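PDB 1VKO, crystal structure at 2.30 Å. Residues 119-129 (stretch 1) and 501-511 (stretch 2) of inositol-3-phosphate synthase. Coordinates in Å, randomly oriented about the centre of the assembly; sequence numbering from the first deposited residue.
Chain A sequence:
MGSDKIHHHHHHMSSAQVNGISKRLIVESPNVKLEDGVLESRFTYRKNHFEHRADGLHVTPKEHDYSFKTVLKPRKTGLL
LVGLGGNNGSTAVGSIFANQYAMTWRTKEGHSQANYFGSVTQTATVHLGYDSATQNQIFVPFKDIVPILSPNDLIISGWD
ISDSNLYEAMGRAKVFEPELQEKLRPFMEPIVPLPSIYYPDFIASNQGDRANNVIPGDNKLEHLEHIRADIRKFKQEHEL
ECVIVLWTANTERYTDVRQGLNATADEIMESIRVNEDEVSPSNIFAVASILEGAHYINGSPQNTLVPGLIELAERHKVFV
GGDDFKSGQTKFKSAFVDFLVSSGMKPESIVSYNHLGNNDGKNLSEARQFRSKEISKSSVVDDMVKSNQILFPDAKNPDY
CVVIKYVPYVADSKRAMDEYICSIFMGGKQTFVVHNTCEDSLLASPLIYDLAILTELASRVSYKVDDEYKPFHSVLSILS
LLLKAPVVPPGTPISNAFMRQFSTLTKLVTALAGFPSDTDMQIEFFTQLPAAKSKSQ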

# COMPACT_ATOMS: atom_id res chain seq x y z
N SER A 119 10.36 -22.75 -9.71
CA SER A 119 11.63 -23.49 -9.72
C SER A 119 12.52 -22.80 -10.76
O SER A 119 12.13 -22.73 -11.91
CB SER A 119 11.36 -24.95 -10.14
OG SER A 119 12.50 -25.81 -9.97
N VAL A 120 13.67 -22.25 -10.39
CA VAL A 120 14.61 -21.77 -11.42
C VAL A 120 14.97 -22.89 -12.40
O VAL A 120 14.90 -22.70 -13.62
CB VAL A 120 15.89 -21.13 -10.85
CG1 VAL A 120 16.85 -20.73 -11.97
CG2 VAL A 120 15.58 -19.89 -10.03
N THR A 121 15.31 -24.07 -11.88
CA THR A 121 15.83 -25.12 -12.76
C THR A 121 14.77 -25.65 -13.71
O THR A 121 15.10 -25.99 -14.82
CB THR A 121 16.47 -26.27 -11.96
OG1 THR A 121 15.51 -26.86 -11.06
CG2 THR A 121 17.59 -25.75 -11.06
N GLN A 122 13.51 -25.67 -13.28
CA GLN A 122 12.46 -26.29 -14.07
C GLN A 122 11.81 -25.29 -15.00
O GLN A 122 11.22 -25.72 -15.98
CB GLN A 122 11.36 -26.95 -13.21
CG GLN A 122 11.80 -28.11 -12.34
CD GLN A 122 12.69 -29.15 -13.07
OE1 GLN A 122 13.86 -29.33 -12.72
NE2 GLN A 122 12.13 -29.81 -14.07
N THR A 123 11.91 -23.98 -14.72
CA THR A 123 11.19 -22.96 -15.50
C THR A 123 11.93 -21.68 -15.93
O THR A 123 11.41 -20.94 -16.77
CB THR A 123 9.76 -22.61 -14.88
OG1 THR A 123 9.89 -21.66 -13.83
CG2 THR A 123 9.16 -23.80 -14.18
N ALA A 124 13.11 -21.39 -15.39
CA ALA A 124 13.90 -20.29 -15.96
C ALA A 124 14.31 -20.59 -17.41
O ALA A 124 14.54 -21.76 -17.77
CB ALA A 124 15.13 -19.96 -15.11
N THR A 125 14.34 -19.57 -18.25
CA THR A 125 14.99 -19.72 -19.55
C THR A 125 16.24 -18.85 -19.59
O THR A 125 16.41 -17.92 -18.78
CB THR A 125 14.08 -19.40 -20.72
OG1 THR A 125 13.61 -18.06 -20.57
CG2 THR A 125 12.81 -20.31 -20.76
N VAL A 126 17.11 -19.18 -20.54
CA VAL A 126 18.45 -18.62 -20.61
C VAL A 126 18.66 -18.04 -22.01
O VAL A 126 18.16 -18.58 -22.99
CB VAL A 126 19.50 -19.72 -20.28
CG1 VAL A 126 20.86 -19.14 -20.08
CG2 VAL A 126 19.07 -20.49 -19.02
N HIS A 127 19.39 -16.94 -22.10
CA HIS A 127 19.60 -16.26 -23.35
C HIS A 127 20.95 -16.71 -23.94
O HIS A 127 22.00 -16.38 -23.38
CB HIS A 127 19.58 -14.76 -23.09
CG HIS A 127 19.47 -13.92 -24.32
ND1 HIS A 127 19.93 -12.62 -24.37
CD2 HIS A 127 18.96 -14.19 -25.54
CE1 HIS A 127 19.70 -12.13 -25.57
NE2 HIS A 127 19.12 -13.06 -26.30
N LEU A 128 20.91 -17.48 -25.04
CA LEU A 128 22.11 -17.88 -25.81
C LEU A 128 22.50 -16.88 -26.91
O LEU A 128 23.64 -16.92 -27.41
CB LEU A 128 21.93 -19.23 -26.47
CG LEU A 128 21.51 -20.51 -25.75
CD1 LEU A 128 21.90 -20.51 -24.26
CD2 LEU A 128 20.03 -20.64 -25.90
N GLY A 129 21.56 -16.01 -27.31
CA GLY A 129 21.80 -15.04 -28.38
C GLY A 129 20.63 -14.83 -29.34
O GLY A 129 19.48 -15.16 -29.02
N GLN A 501 23.44 -13.43 -9.01
CA GLN A 501 23.61 -14.82 -8.59
C GLN A 501 23.08 -15.78 -9.65
O GLN A 501 23.49 -16.95 -9.73
CB GLN A 501 22.87 -15.08 -7.27
CG GLN A 501 23.44 -14.39 -6.03
CD GLN A 501 22.43 -14.36 -4.90
OE1 GLN A 501 21.23 -14.35 -5.17
NE2 GLN A 501 22.89 -14.39 -3.65
N PHE A 502 22.13 -15.29 -10.42
CA PHE A 502 21.50 -16.04 -11.49
C PHE A 502 22.42 -16.09 -12.70
O PHE A 502 22.55 -17.13 -13.35
CB PHE A 502 20.15 -15.38 -11.80
CG PHE A 502 19.44 -15.92 -13.01
CD1 PHE A 502 18.70 -17.10 -12.93
CD2 PHE A 502 19.45 -15.21 -14.21
CE1 PHE A 502 18.02 -17.60 -14.06
CE2 PHE A 502 18.76 -15.69 -15.34
CZ PHE A 502 18.05 -16.89 -15.25
N SER A 503 23.09 -14.98 -13.01
CA SER A 503 24.02 -14.99 -14.13
C SER A 503 25.24 -15.83 -13.86
O SER A 503 25.80 -16.41 -14.79
CB SER A 503 24.32 -13.60 -14.70
OG SER A 503 24.60 -12.64 -13.71
N THR A 504 25.63 -15.96 -12.60
CA THR A 504 26.70 -16.91 -12.22
C THR A 504 26.29 -18.32 -12.63
O THR A 504 27.04 -19.03 -13.31
CB THR A 504 26.95 -16.86 -10.73
OG1 THR A 504 27.37 -15.53 -10.34
CG2 THR A 504 28.11 -17.72 -10.35
N LEU A 505 25.09 -18.71 -12.22
CA LEU A 505 24.55 -20.01 -12.52
C LEU A 505 24.38 -20.26 -14.02
O LEU A 505 24.76 -21.31 -14.49
CB LEU A 505 23.24 -20.17 -11.78
CG LEU A 505 22.54 -21.52 -11.75
CD1 LEU A 505 23.51 -22.66 -11.37
CD2 LEU A 505 21.37 -21.43 -10.77
N THR A 506 23.84 -19.30 -14.77
CA THR A 506 23.54 -19.55 -16.18
C THR A 506 24.78 -19.48 -17.04
O THR A 506 24.85 -20.17 -18.06
CB THR A 506 22.49 -18.60 -16.72
OG1 THR A 506 22.87 -17.25 -16.44
CG2 THR A 506 21.17 -18.78 -15.97
N LYS A 507 25.76 -18.66 -16.67
CA LYS A 507 27.02 -18.69 -17.39
C LYS A 507 27.75 -20.03 -17.13
O LYS A 507 28.34 -20.63 -18.03
CB LYS A 507 27.91 -17.50 -17.06
CG LYS A 507 29.20 -17.51 -17.89
CD LYS A 507 29.97 -16.21 -17.80
CE LYS A 507 29.46 -15.18 -18.79
NZ LYS A 507 30.36 -13.98 -18.76
N LEU A 508 27.69 -20.50 -15.90
CA LEU A 508 28.37 -21.72 -15.57
C LEU A 508 27.81 -22.85 -16.42
O LEU A 508 28.57 -23.54 -17.08
CB LEU A 508 28.33 -22.01 -14.05
CG LEU A 508 28.82 -23.42 -13.67
CD1 LEU A 508 30.30 -23.56 -13.89
CD2 LEU A 508 28.44 -23.84 -12.24
N VAL A 509 26.50 -23.05 -16.44
CA VAL A 509 25.97 -24.20 -17.20
C VAL A 509 26.17 -24.05 -18.69
O VAL A 509 26.24 -25.06 -19.39
CB VAL A 509 24.47 -24.53 -16.91
CG1 VAL A 509 24.26 -24.84 -15.44
CG2 VAL A 509 23.58 -23.37 -17.31
N THR A 510 26.25 -22.82 -19.20
CA THR A 510 26.53 -22.67 -20.63
C THR A 510 27.97 -23.00 -20.93
O THR A 510 28.23 -23.68 -21.93
CB THR A 510 26.06 -21.34 -21.24
OG1 THR A 510 26.54 -20.22 -20.50
CG2 THR A 510 24.57 -21.23 -21.11
N ALA A 511 28.89 -22.56 -20.07
CA ALA A 511 30.32 -22.97 -20.10
C ALA A 511 30.53 -24.50 -20.05
O ALA A 511 31.30 -25.05 -20.85
CB ALA A 511 31.10 -22.30 -18.98

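The contact between the two stretches is one of apolar packing: with hydrogens placed, no hydrogen bond crosses between them, and 288 Å² of surface is buried, both sides summed. Strand 125-129 and helix 501-511 cross at -59°, their axes 9.6 Å apart at closest approach, and the backbones come nearest where the CA atoms of Val126 and Thr506 lie 6.8 Å apart.

Aromatic packing involves Phe502. Its CA-to-CB bond points sideways, yet with chi1 at 172° (t) the ring reaches the first stretch. Val120 CG1 and Ala124 CB each lie 3.9 Å from Phe502 CE1, and Thr125 O lies 4.0 Å from Phe502 CZ. All three atoms sit near the ring plane, so the ring meets these neighbours with its edge.

Aliphatic packing continues along the strand. Val126 points toward the helix, and its CG1 approaches Thr506 CB to 3.8 Å and Thr510 CG2 to 4.4 Å. Leu128 starts sideways, but its end comes nearer, placing CD1 4.2 Å from Thr510 CG2. The two threonines therefore meet the strand through carbon atoms. Both have chi1 at 52° (p), which keeps their hydroxyls close to their own helix backbone: Thr506 OG1 is 3.1 Å from Phe502 O, and Thr510 OG1 is 3.0 Å from Thr506 O.

Polar interactions within the first stretch hold the short helical turn that carries Val120. Ser119 occupies its N-cap position, where OG accepts a weak bond from Gln122 N (3.5 Å, 143° at the hydrogen). Thr123 OG1 donates to Ser119 O at 3.1 Å, as does Thr123 N at the same distance. Ala124 N donates to Val120 O at 2.8 Å, linking the two residues whose side chains both touch Phe502 CE1.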